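Local coordinates for putative uncharacterized protein ORP (Desulfovibrio gigas, PDB 2WFB) that is of unknown function but, in its holo form, carries a mixed molybdenum-copper sulphide cluster and is probably related to proteins handling the iron-molybdenum cofactor of nitrogenase, at residues A8-G13 with G69-G74; G15-V20 with T99-V104; G25-F30 with V43-S48; I89-D94 with P113-P118. One frame throughout, in Å; residues are numbered along the deposited sequence. Where two conformers were deposited one is given.

Contact 1 of 4, residues A8-G13 with G69-G74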
loop_
_atom_site.group_PDB
_atom_site.type_symbol
_atom_site.label_atom_id
_atom_site.label_comp_id
_atom_site.label_asym_id
_atom_site.label_seq_id
_atom_site.Cartn_x
_atom_site.Cartn_y
_atom_site.Cartn_z
ATOM N N ALA A 8 -4.354 -0.617 -2.694
ATOM C CA ALA A 8 -2.942 -0.562 -3.029
ATOM C C ALA A 8 -2.162 -1.545 -2.150
ATOM O O ALA A 8 -2.395 -1.651 -0.962
ATOM C CB ALA A 8 -2.398 0.839 -2.851
ATOM N N VAL A 9 -1.245 -2.274 -2.756
ATOM C CA VAL A 9 -0.438 -3.215 -2.008
ATOM C C VAL A 9 1.014 -2.917 -2.362
ATOM O O VAL A 9 1.347 -2.889 -3.541
ATOM C CB VAL A 9 -0.770 -4.680 -2.364
ATOM C CG1 VAL A 9 0.034 -5.651 -1.473
ATOM C CG2 VAL A 9 -2.264 -4.978 -2.218
ATOM N N THR A 10 1.864 -2.696 -1.349
ATOM C CA THR A 10 3.306 -2.506 -1.582
ATOM C C THR A 10 3.915 -3.729 -2.255
ATOM O O THR A 10 3.637 -4.863 -1.877
ATOM C CB THR A 10 4.075 -2.164 -0.305
ATOM O OG1 THR A 10 3.840 -3.180 0.682
ATOM C CG2 THR A 10 3.611 -0.822 0.245
ATOM N N ALA A 11 4.732 -3.491 -3.282
ATOM C CA ALA A 11 5.150 -4.560 -4.163
ATOM C C ALA A 11 6.612 -4.406 -4.556
ATOM O O ALA A 11 7.145 -3.297 -4.604
ATOM C CB ALA A 11 4.270 -4.602 -5.389
ATOM N N GLU A 12 7.250 -5.531 -4.844
ATOM C CA GLU A 12 8.660 -5.560 -5.168
ATOM C C GLU A 12 8.861 -5.388 -6.678
ATOM O O GLU A 12 9.989 -5.256 -7.156
ATOM C CB GLU A 12 9.290 -6.857 -4.583
ATOM C CG GLU A 12 9.599 -6.712 -3.063
ATOM C CD GLU A 12 9.486 -7.987 -2.237
ATOM O OE1 GLU A 12 9.321 -9.085 -2.798
ATOM O OE2 GLU A 12 9.582 -7.891 -0.997
ATOM N N GLY A 13 7.745 -5.314 -7.403
ATOM C CA GLY A 13 7.687 -5.241 -8.859
ATOM C C GLY A 13 6.274 -5.627 -9.326
ATOM O O GLY A 13 5.385 -5.886 -8.502
ATOM N N GLY A 69 -7.933 3.618 -1.625
ATOM C CA GLY A 69 -8.580 3.825 -0.328
ATOM C C GLY A 69 -8.052 2.948 0.795
ATOM O O GLY A 69 -8.322 3.193 1.985
ATOM N N VAL A 70 -7.299 1.919 0.408
ATOM C CA VAL A 70 -6.717 0.951 1.342
ATOM C C VAL A 70 -5.272 0.756 0.909
ATOM O O VAL A 70 -4.986 0.714 -0.289
ATOM C CB VAL A 70 -7.416 -0.419 1.240
ATOM C CG1 VAL A 70 -6.763 -1.476 2.203
ATOM C CG2 VAL A 70 -8.906 -0.295 1.543
ATOM N N LEU A 71 -4.374 0.647 1.879
ATOM C CA LEU A 71 -2.992 0.280 1.596
ATOM C C LEU A 71 -2.627 -0.946 2.435
ATOM O O LEU A 71 -2.770 -0.936 3.665
ATOM C CB LEU A 71 -2.048 1.432 1.932
ATOM C CG LEU A 71 -0.585 0.964 1.921
ATOM C CD1 LEU A 71 -0.039 0.963 0.496
ATOM C CD2 LEU A 71 0.255 1.725 2.897
ATOM N N LEU A 72 -2.149 -1.975 1.768
ATOM C CA LEU A 72 -1.695 -3.181 2.433
ATOM C C LEU A 72 -0.166 -3.286 2.334
ATOM O O LEU A 72 0.392 -3.157 1.249
ATOM C CB LEU A 72 -2.336 -4.380 1.779
ATOM C CG LEU A 72 -3.750 -4.893 2.199
ATOM C CD1 LEU A 72 -4.575 -4.081 3.200
ATOM C CD2 LEU A 72 -4.540 -5.405 0.998
ATOM N N THR A 73 0.500 -3.538 3.462
ATOM C CA THR A 73 1.962 -3.481 3.537
ATOM C C THR A 73 2.519 -4.285 4.727
ATOM O O THR A 73 1.772 -5.001 5.416
ATOM C CB THR A 73 2.499 -1.974 3.565
ATOM O OG1 THR A 73 3.934 -1.976 3.401
ATOM C CG2 THR A 73 2.126 -1.209 4.874
ATOM N N GLY A 74 3.839 -4.183 4.932
ATOM C CA GLY A 74 4.474 -4.726 6.119
ATOM C C GLY A 74 4.557 -3.675 7.211
ATOM O O GLY A 74 3.797 -3.721 8.179
#
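A8 and V9 pair in parallel with L71 and L72 as neighbouring strands, T10 and T73 lying just beyond. Three backbone hydrogen bonds zip them together: A8 N to V70 O (2.8 Å), L72 N to A8 O, and T10 N to L72 O, which is 3.0 Å long. Two CA-H...O contacts fill the gaps, from L71 CA to A8 O and from V9 CA to L72 O.

The polar side-chain link lies just past the bridged pairs. T73 OG1, anti to its backbone N (chi1 -170°), donates to T10 OG1 over 3.0 Å. T10 OG1 is hydrogen-bonded in addition to D21 O, so this buried hydroxyl has two partners.

Apolar contacts occupy both faces of the sheet. On one, L71 CD1 rests 4.1 Å from A8 CB and equally near T10 CG2, and L63 of helix 55-66 covers A8 and L71. On the other, V9 CG2 meets L72 CD2 at 4.0 Å, with V100, V104 and F107 of helix 100-108 packed over this pair. Such a buried parallel pair, at the middle of a five-stranded sheet of order 3-2-1-4-5 whose second strand runs antiparallel to the rest, is characteristic of the ribonuclease H-like fold.

Contact 2 of 4, residues G15-V20 with T99-V104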
loop_
_atom_site.group_PDB
_atom_site.type_symbol
_atom_site.label_atom_id
_atom_site.label_comp_id
_atom_site.label_asym_id
_atom_site.label_seq_id
_atom_site.Cartn_x
_atom_site.Cartn_y
_atom_site.Cartn_z
ATOM N N GLY A 15 2.904 -7.610 -10.947
ATOM C CA GLY A 15 2.359 -8.965 -10.924
ATOM C C GLY A 15 1.595 -9.294 -9.663
ATOM O O GLY A 15 2.005 -8.920 -8.565
ATOM N N LEU A 16 0.494 -10.020 -9.814
ATOM C CA LEU A 16 -0.330 -10.384 -8.676
ATOM C C LEU A 16 0.286 -11.466 -7.802
ATOM O O LEU A 16 -0.079 -11.615 -6.648
ATOM C CB LEU A 16 -1.729 -10.798 -9.141
ATOM C CG LEU A 16 -2.667 -9.648 -9.551
ATOM C CD1 LEU A 16 -3.923 -10.204 -10.203
ATOM C CD2 LEU A 16 -3.030 -8.781 -8.357
ATOM N N ASP A 17 1.240 -12.216 -8.338
ATOM C CA ASP A 17 1.800 -13.320 -7.583
ATOM C C ASP A 17 3.187 -13.073 -7.013
ATOM O O ASP A 17 3.764 -13.966 -6.407
ATOM C CB ASP A 17 1.691 -14.626 -8.377
ATOM C CG ASP A 17 0.230 -15.026 -8.625
ATOM O OD1 ASP A 17 -0.549 -15.177 -7.636
ATOM O OD2 ASP A 17 -0.141 -15.157 -9.813
ATOM N N GLY A 18 3.710 -11.858 -7.178
ATOM C CA GLY A 18 4.926 -11.444 -6.464
ATOM C C GLY A 18 4.593 -11.166 -5.007
ATOM O O GLY A 18 3.437 -10.995 -4.664
ATOM N N LEU A 19 5.604 -11.076 -4.147
ATOM C CA LEU A 19 5.386 -10.899 -2.711
ATOM C C LEU A 19 5.097 -9.459 -2.373
ATOM O O LEU A 19 5.563 -8.579 -3.071
ATOM C CB LEU A 19 6.630 -11.324 -1.917
ATOM C CG LEU A 19 6.999 -12.802 -1.904
ATOM C CD1 LEU A 19 8.361 -12.929 -1.239
ATOM C CD2 LEU A 19 5.947 -13.611 -1.164
ATOM N N VAL A 20 4.368 -9.217 -1.283
ATOM C CA VAL A 20 4.263 -7.863 -0.793
ATOM C C VAL A 20 5.641 -7.387 -0.280
ATOM O O VAL A 20 6.405 -8.156 0.361
ATOM C CB VAL A 20 3.045 -7.587 0.225
ATOM C CG1 VAL A 20 2.004 -8.676 0.243
ATOM C CG2 VAL A 20 3.471 -7.189 1.596
ATOM N N THR A 99 1.873 -13.245 -1.019
ATOM C CA THR A 99 1.828 -12.668 -2.347
ATOM C C THR A 99 0.796 -11.548 -2.380
ATOM O O THR A 99 -0.036 -11.415 -1.473
ATOM C CB THR A 99 1.520 -13.679 -3.474
ATOM O OG1 THR A 99 0.186 -14.141 -3.340
ATOM C CG2 THR A 99 2.438 -14.865 -3.433
ATOM N N VAL A 100 0.878 -10.711 -3.404
ATOM C CA VAL A 100 -0.049 -9.595 -3.525
ATOM C C VAL A 100 -1.484 -10.141 -3.593
ATOM O O VAL A 100 -2.359 -9.651 -2.868
ATOM C CB VAL A 100 0.311 -8.636 -4.700
ATOM C CG1 VAL A 100 -0.837 -7.625 -4.978
ATOM C CG2 VAL A 100 1.627 -7.875 -4.387
ATOM N N ARG A 101 -1.692 -11.177 -4.402
ATOM C CA ARG A 101 -3.012 -11.782 -4.529
ATOM C C ARG A 101 -3.541 -12.287 -3.189
ATOM O O ARG A 101 -4.708 -12.069 -2.859
ATOM C CB ARG A 101 -2.962 -12.919 -5.543
ATOM C CG ARG A 101 -4.330 -13.408 -5.996
ATOM C CD ARG A 101 -4.229 -14.689 -6.824
ATOM N NE ARG A 101 -3.382 -14.550 -8.008
ATOM C CZ ARG A 101 -3.765 -14.054 -9.183
ATOM N NH1 ARG A 101 -5.007 -13.612 -9.385
ATOM N NH2 ARG A 101 -2.889 -14.004 -10.175
ATOM N N GLN A 102 -2.676 -12.938 -2.407
ATOM C CA GLN A 102 -3.064 -13.468 -1.111
ATOM C C GLN A 102 -3.371 -12.379 -0.114
ATOM O O GLN A 102 -4.254 -12.557 0.692
ATOM C CB GLN A 102 -1.987 -14.375 -0.540
ATOM C CG GLN A 102 -1.796 -15.707 -1.309
ATOM C CD GLN A 102 -0.518 -16.408 -0.908
ATOM O OE1 GLN A 102 0.417 -15.783 -0.399
ATOM N NE2 GLN A 102 -0.464 -17.709 -1.129
ATOM N N ALA A 103 -2.640 -11.258 -0.134
ATOM C CA ALA A 103 -2.915 -10.174 0.805
ATOM C C ALA A 103 -4.289 -9.516 0.537
ATOM O O ALA A 103 -5.038 -9.194 1.468
ATOM C CB ALA A 103 -1.808 -9.131 0.774
ATOM N N VAL A 104 -4.608 -9.320 -0.740
ATOM C CA VAL A 104 -5.883 -8.723 -1.110
ATOM C C VAL A 104 -6.991 -9.683 -0.695
ATOM O O VAL A 104 -7.963 -9.258 -0.062
ATOM C CB VAL A 104 -5.978 -8.407 -2.605
ATOM C CG1 VAL A 104 -7.411 -8.108 -2.973
ATOM C CG2 VAL A 104 -5.076 -7.219 -2.959
HETATM O O HOH W 1 -0.770 -15.882 -5.085
#
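D17 and R101 carry the polar side of this contact, in a side-on salt bridge with one nitrogen to each carboxylate oxygen. R101 NE donates to D17 OD1 at 2.9 Å on its syn side, and R101 NH2 reaches D17 OD2 at 3.0 Å from above the carboxylate plane. Both oxygens lie in the guanidinium plane, yet the two flat groups are turned 37° apart. The arginine starts with CG anti to its backbone N, and a bend at chi3 (-58°) swings NE round to the acid. L16 CB sits over one face of the guanidinium near its rim, 3.6 Å from R101 NH2, while L16 CD1 reaches NH1.

Loop carbonyls meet the first helical turn. L16 O accepts from R101 N at 2.8 Å, and G18 O accepts from V100 N. T99, the N-cap, forms a capping box with Q102: T99 OG1 accepts from Q102 N, and Q102 OE1 from T99 N. A water joins T99 OG1 to D17 OD1. The acid probably also interacts favourably with the helix dipole.

V20 has a near-eclipsed first torsion, CG1 almost over the backbone N (chi1 -15°), a strained setting that brings CG1 to 3.9 Å from A103 CB. L16 CD2 touches V100 CG1 at 4.2 Å, the two side chains crossing at about a right angle. The loop thus lies against the start of helix 100-108, with L16 and V100 both packed on V31 of strand 29-34 and V20 and V100 on V9 of strand 6-11.

Contact 3 of 4, residues G25-F30 with V43-S48. With ACT (acetate ion), chain E; PO4 (phosphate ion), chain B; PO4 (phosphate ion), chain C.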
loop_
_atom_site.group_PDB
_atom_site.type_symbol
_atom_site.label_atom_id
_atom_site.label_comp_id
_atom_site.label_asym_id
_atom_site.label_seq_id
_atom_site.Cartn_x
_atom_site.Cartn_y
_atom_site.Cartn_z
ATOM N N GLY A 25 7.422 3.409 2.258
ATOM C CA GLY A 25 7.932 4.596 1.566
ATOM C C GLY A 25 8.937 4.286 0.480
ATOM O O GLY A 25 8.983 4.975 -0.550
ATOM N N ARG A 26 9.710 3.224 0.700
ATOM C CA ARG A 26 10.775 2.811 -0.198
ATOM C C ARG A 26 10.471 1.476 -0.897
ATOM O O ARG A 26 11.393 0.800 -1.396
ATOM C CB ARG A 26 12.131 2.801 0.551
ATOM C CG ARG A 26 12.482 4.225 1.070
ATOM C CD ARG A 26 13.738 4.346 1.933
ATOM N NE ARG A 26 13.824 5.733 2.387
ATOM C CZ ARG A 26 14.388 6.734 1.708
ATOM N NH1 ARG A 26 14.963 6.529 0.534
ATOM N NH2 ARG A 26 14.377 7.962 2.215
ATOM N N ALA A 27 9.189 1.101 -0.953
ATOM C CA ALA A 27 8.755 -0.003 -1.815
ATOM C C ALA A 27 9.135 0.263 -3.262
ATOM O O ALA A 27 9.177 1.414 -3.706
ATOM C CB ALA A 27 7.233 -0.197 -1.709
ATOM N N ALA A 28 9.393 -0.790 -4.030
ATOM C CA ALA A 28 9.629 -0.625 -5.491
ATOM C C ALA A 28 8.409 0.041 -6.182
ATOM O O ALA A 28 8.553 0.848 -7.108
ATOM C CB ALA A 28 9.982 -1.994 -6.166
ATOM N N GLY A 29 7.215 -0.302 -5.708
ATOM C CA GLY A 29 5.989 0.193 -6.292
ATOM C C GLY A 29 4.794 -0.390 -5.567
ATOM O O GLY A 29 4.935 -0.999 -4.500
ATOM N N PHE A 30 3.619 -0.206 -6.169
ATOM C CA PHE A 30 2.334 -0.612 -5.601
ATOM C C PHE A 30 1.540 -1.258 -6.692
ATOM O O PHE A 30 1.413 -0.699 -7.780
ATOM C CB PHE A 30 1.523 0.590 -5.091
ATOM C CG PHE A 30 2.315 1.536 -4.242
ATOM C CD1 PHE A 30 2.598 1.233 -2.926
ATOM C CD2 PHE A 30 2.794 2.726 -4.773
ATOM C CE1 PHE A 30 3.364 2.098 -2.136
ATOM C CE2 PHE A 30 3.555 3.592 -3.982
ATOM C CZ PHE A 30 3.826 3.276 -2.665
ATOM N N VAL A 43 1.982 0.695 -10.115
ATOM C CA VAL A 43 2.362 2.096 -9.937
ATOM C C VAL A 43 3.802 2.110 -9.430
ATOM O O VAL A 43 4.089 1.639 -8.327
ATOM C CB VAL A 43 1.401 2.842 -8.962
ATOM C CG1 VAL A 43 1.840 4.286 -8.729
ATOM C CG2 VAL A 43 -0.020 2.844 -9.509
ATOM N N ASP A 44 4.699 2.619 -10.270
ATOM C CA ASP A 44 6.128 2.691 -9.961
ATOM C C ASP A 44 6.417 3.692 -8.828
ATOM O O ASP A 44 5.881 4.791 -8.821
ATOM C CB ASP A 44 6.917 3.052 -11.231
ATOM C CG ASP A 44 8.400 2.965 -11.023
ATOM O OD1 ASP A 44 8.922 1.838 -11.067
ATOM O OD2 ASP A 44 9.036 4.014 -10.796
ATOM N N ASN A 45 7.254 3.307 -7.878
ATOM C CA ASN A 45 7.593 4.170 -6.739
ATOM C C ASN A 45 9.088 4.544 -6.718
ATOM O O ASN A 45 9.653 4.872 -5.663
ATOM C CB ASN A 45 7.192 3.491 -5.407
ATOM C CG ASN A 45 7.243 4.442 -4.230
ATOM O OD1 ASN A 45 6.805 5.585 -4.330
ATOM N ND2 ASN A 45 7.791 3.981 -3.110
ATOM N N GLY A 46 9.723 4.496 -7.893
ATOM C CA GLY A 46 11.170 4.783 -8.029
ATOM C C GLY A 46 11.589 6.143 -7.489
ATOM O O GLY A 46 12.669 6.280 -6.895
ATOM N N ALA A 47 10.725 7.143 -7.671
ATOM C CA ALA A 47 10.973 8.507 -7.208
ATOM C C ALA A 47 11.177 8.598 -5.712
ATOM O O ALA A 47 12.085 9.303 -5.257
ATOM C CB ALA A 47 9.834 9.412 -7.609
ATOM N N SER A 48 10.309 7.930 -4.950
ATOM C CA SER A 48 10.423 7.920 -3.495
ATOM C C SER A 48 11.747 7.328 -2.994
ATOM O O SER A 48 12.323 7.841 -2.047
ATOM C CB SER A 48 9.241 7.182 -2.855
ATOM O OG SER A 48 7.992 7.779 -3.179
HETATM C C ACT E . 15.723 2.917 -0.796
HETATM O O ACT E . 15.674 4.095 -1.161
HETATM O OXT ACT E . 15.636 1.960 -1.607
HETATM C CH3 ACT E . 15.827 2.699 0.638
HETATM P P PO4 B . 8.392 4.674 5.842
HETATM O O1 PO4 B . 8.063 3.395 5.190
HETATM O O2 PO4 B . 7.430 4.878 6.963
HETATM O O3 PO4 B . 9.789 4.640 6.349
HETATM O O4 PO4 B . 8.247 5.790 4.836
HETATM P P PO4 C . 11.406 7.834 5.068
HETATM O O1 PO4 C . 9.927 8.083 4.900
HETATM O O2 PO4 C . 11.770 8.242 6.465
HETATM O O3 PO4 C . 11.706 6.376 4.758
HETATM O O4 PO4 C . 12.194 8.646 4.078
HETATM O O HOH W 2 10.864 1.074 -8.632
#
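N45 is gripped by the turn before strand 29-34: its ND2 donates to G25 O and to A27 O, each at 3.0 Å. G25 O is met from well above its carbonyl plane, A27 O with a smaller tilt. CG lies anti to the backbone N (chi1 -168°), and chi2 near 43° turns the amide so that both acceptors lie close to its plane. N45 CG comes 3.8 Å from F30 CE2, with ring and amide planes 47° apart.

Backbone bonds hold the chain carrying this side chain. N45 N donates to A28 O at 2.9 Å, and F30 and V43 form an antiparallel hydrogen-bonded pair, V43 N to F30 O measuring 2.8 Å. An Asx turn, G46 N to D44 OD2, shapes the chain leaving the strand, and a water joins A28 O to D44 OD1.

Farther out, R26 holds a phosphate through NE and NH2 and an acetate through NH1, while NH2 also bonds to L51 O. G25 N donates to O1 of the second phosphate at 3.0 Å. These ions, probably from the crystallisation liquor, are consistent with a turn whose carbonyls N45 takes up while G25 N and the R26 guanidinium can receive anions.

Contact 4 of 4, residues I89-D94 with P113-P118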
loop_
_atom_site.group_PDB
_atom_site.type_symbol
_atom_site.label_atom_id
_atom_site.label_comp_id
_atom_site.label_asym_id
_atom_site.label_seq_id
_atom_site.Cartn_x
_atom_site.Cartn_y
_atom_site.Cartn_z
ATOM N N ILE A 89 -6.747 7.062 3.633
ATOM C CA ILE A 89 -6.403 5.670 3.256
ATOM C C ILE A 89 -6.334 4.778 4.507
ATOM O O ILE A 89 -5.654 5.114 5.469
ATOM C CB ILE A 89 -5.076 5.661 2.466
ATOM C CG1 ILE A 89 -5.239 6.508 1.199
ATOM C CG2 ILE A 89 -4.583 4.221 2.157
ATOM C CD1 ILE A 89 -3.978 6.657 0.327
ATOM N N LYS A 90 -7.064 3.664 4.501
ATOM C CA LYS A 90 -6.997 2.659 5.572
ATOM C C LYS A 90 -5.775 1.761 5.384
ATOM O O LYS A 90 -5.452 1.381 4.269
ATOM C CB LYS A 90 -8.258 1.783 5.600
ATOM C CG LYS A 90 -9.439 2.390 6.308
ATOM C CD LYS A 90 -10.267 3.269 5.359
ATOM C CE LYS A 90 -11.375 4.059 6.102
ATOM N NZ LYS A 90 -11.302 5.539 5.750
ATOM N N VAL A 91 -5.109 1.435 6.484
ATOM C CA VAL A 91 -3.833 0.739 6.433
ATOM C C VAL A 91 -3.941 -0.636 7.058
ATOM O O VAL A 91 -4.475 -0.775 8.158
ATOM C CB VAL A 91 -2.722 1.547 7.138
ATOM C CG1 VAL A 91 -1.402 0.772 7.134
ATOM C CG2 VAL A 91 -2.553 2.921 6.440
ATOM N N GLY A 92 -3.481 -1.646 6.325
ATOM C CA GLY A 92 -3.343 -3.016 6.835
ATOM C C GLY A 92 -1.854 -3.263 6.964
ATOM O O GLY A 92 -1.091 -2.922 6.074
ATOM N N GLN A 93 -1.431 -3.817 8.082
ATOM C CA GLN A 93 0.002 -4.024 8.353
ATOM C C GLN A 93 0.332 -5.504 8.466
ATOM O O GLN A 93 -0.585 -6.330 8.449
ATOM C CB GLN A 93 0.421 -3.283 9.630
ATOM C CG GLN A 93 0.632 -1.806 9.384
ATOM C CD GLN A 93 0.634 -0.978 10.648
ATOM O OE1 GLN A 93 0.432 -1.489 11.742
ATOM N NE2 GLN A 93 0.842 0.309 10.497
ATOM N N ASP A 94 1.631 -5.822 8.541
ATOM C CA ASP A 94 2.139 -7.171 8.889
ATOM C C ASP A 94 1.829 -8.212 7.832
ATOM O O ASP A 94 1.626 -9.392 8.152
ATOM C CB ASP A 94 1.615 -7.644 10.263
ATOM C CG ASP A 94 1.892 -6.635 11.394
ATOM O OD1 ASP A 94 3.059 -6.210 11.570
ATOM O OD2 ASP A 94 0.926 -6.263 12.116
ATOM N N PRO A 113 -6.925 -6.661 10.191
ATOM C CA PRO A 113 -7.316 -5.539 11.046
ATOM C C PRO A 113 -6.774 -4.229 10.499
ATOM O O PRO A 113 -5.620 -4.189 10.059
ATOM C CB PRO A 113 -6.617 -5.854 12.356
ATOM C CG PRO A 113 -6.357 -7.329 12.308
ATOM C CD PRO A 113 -6.047 -7.606 10.893
ATOM N N MET A 114 -7.580 -3.170 10.463
ATOM C CA MET A 114 -7.032 -1.897 10.034
ATOM C C MET A 114 -6.160 -1.367 11.176
ATOM O O MET A 114 -6.520 -1.476 12.346
ATOM C CB MET A 114 -8.124 -0.931 9.547
ATOM C CG MET A 114 -8.842 -1.394 8.227
ATOM S SD MET A 114 -7.815 -1.650 6.736
ATOM C CE MET A 114 -7.285 -3.348 6.883
ATOM N N ALA A 115 -4.968 -0.881 10.831
ATOM C CA ALA A 115 -4.010 -0.429 11.848
ATOM C C ALA A 115 -4.415 0.908 12.426
ATOM O O ALA A 115 -4.963 1.753 11.711
ATOM C CB ALA A 115 -2.622 -0.339 11.264
ATOM N N ALA A 116 -4.136 1.087 13.715
ATOM C CA ALA A 116 -4.459 2.313 14.434
ATOM C C ALA A 116 -3.269 3.251 14.481
ATOM O O ALA A 116 -3.436 4.450 14.687
ATOM C CB ALA A 116 -4.950 1.999 15.845
ATOM N N GLY A 117 -2.062 2.717 14.273
ATOM C CA GLY A 117 -0.865 3.549 14.291
ATOM C C GLY A 117 0.279 2.901 13.563
ATOM O O GLY A 117 0.144 1.776 13.093
ATOM N N PRO A 118 1.411 3.608 13.440
ATOM C CA PRO A 118 2.569 3.024 12.762
ATOM C C PRO A 118 3.093 1.814 13.530
ATOM O O PRO A 118 2.889 1.713 14.738
ATOM C CB PRO A 118 3.613 4.134 12.821
ATOM C CG PRO A 118 3.187 5.024 13.903
ATOM C CD PRO A 118 1.703 4.933 14.010
HETATM O O HOH W 3 -5.885 2.587 9.345
HETATM O O HOH W 4 -3.008 -4.338 10.224
#
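V91 and A115 make the central bond of this contact: A115 N donates to V91 O at 2.7 Å in a nearly straight bond (174°). The second direct hydrogen bond uses a side chain, Q93 NE2 to G117 O at 3.1 Å. The glutamine is extended beyond CG (chi2 163°), which carries CD out toward the 113-118 segment; the acceptor lies close to its amide plane.

Water bridges add two further links. One water accepts from V91 N and donates to A115 O; the other accepts from Q93 N and donates to P113 O at 2.6 Å. With the direct bond to V91 O, three backbone polar groups of the 89-94 segment thereby find partners on this side.

Van der Waals contacts lie beside these bonds. A115 CB is against the Q93 amide, 3.3 Å from Q93 OE1, and 4.4 Å from V91 CG1. In one of its two deposited conformers, the bent M114 chain sets SD 3.6 Å from K90 CB, a contact that the alternate conformer leaves doubtful.

Strand 90-92 is an outermost strand of the sheet, its other edge bonded to L71 and T73, and F81 of helix 78-86 packs against V91 and Q93. The chemistry is that of a strand edge satisfied by an irregular C-terminal segment, one direct backbone bond, two waters and the Q93 amide standing where a further strand would pair.

Overall arrangement
Contact 1 lies at the middle of the fold, its centre about 3 Å from that of the chain, and touches the other three. Contact 3 continues the sheet on one side, through A11 N to G29 O (2.8 Å, probable hydrogen bond), and contact 4 on the other, through L71 N to K90 O and L71 O to G92 N. Contact 2 packs over a face, V9 CG2 reaching V104 CG2. Contacts 3 and 4 lie on opposite sides of the chain's centre, their own centres about 19 Å apart. Contacts 2 and 3, centres about 16 Å apart, do not touch; the phosphates and acetate lie beside contact 3, other residues also holding the phosphates.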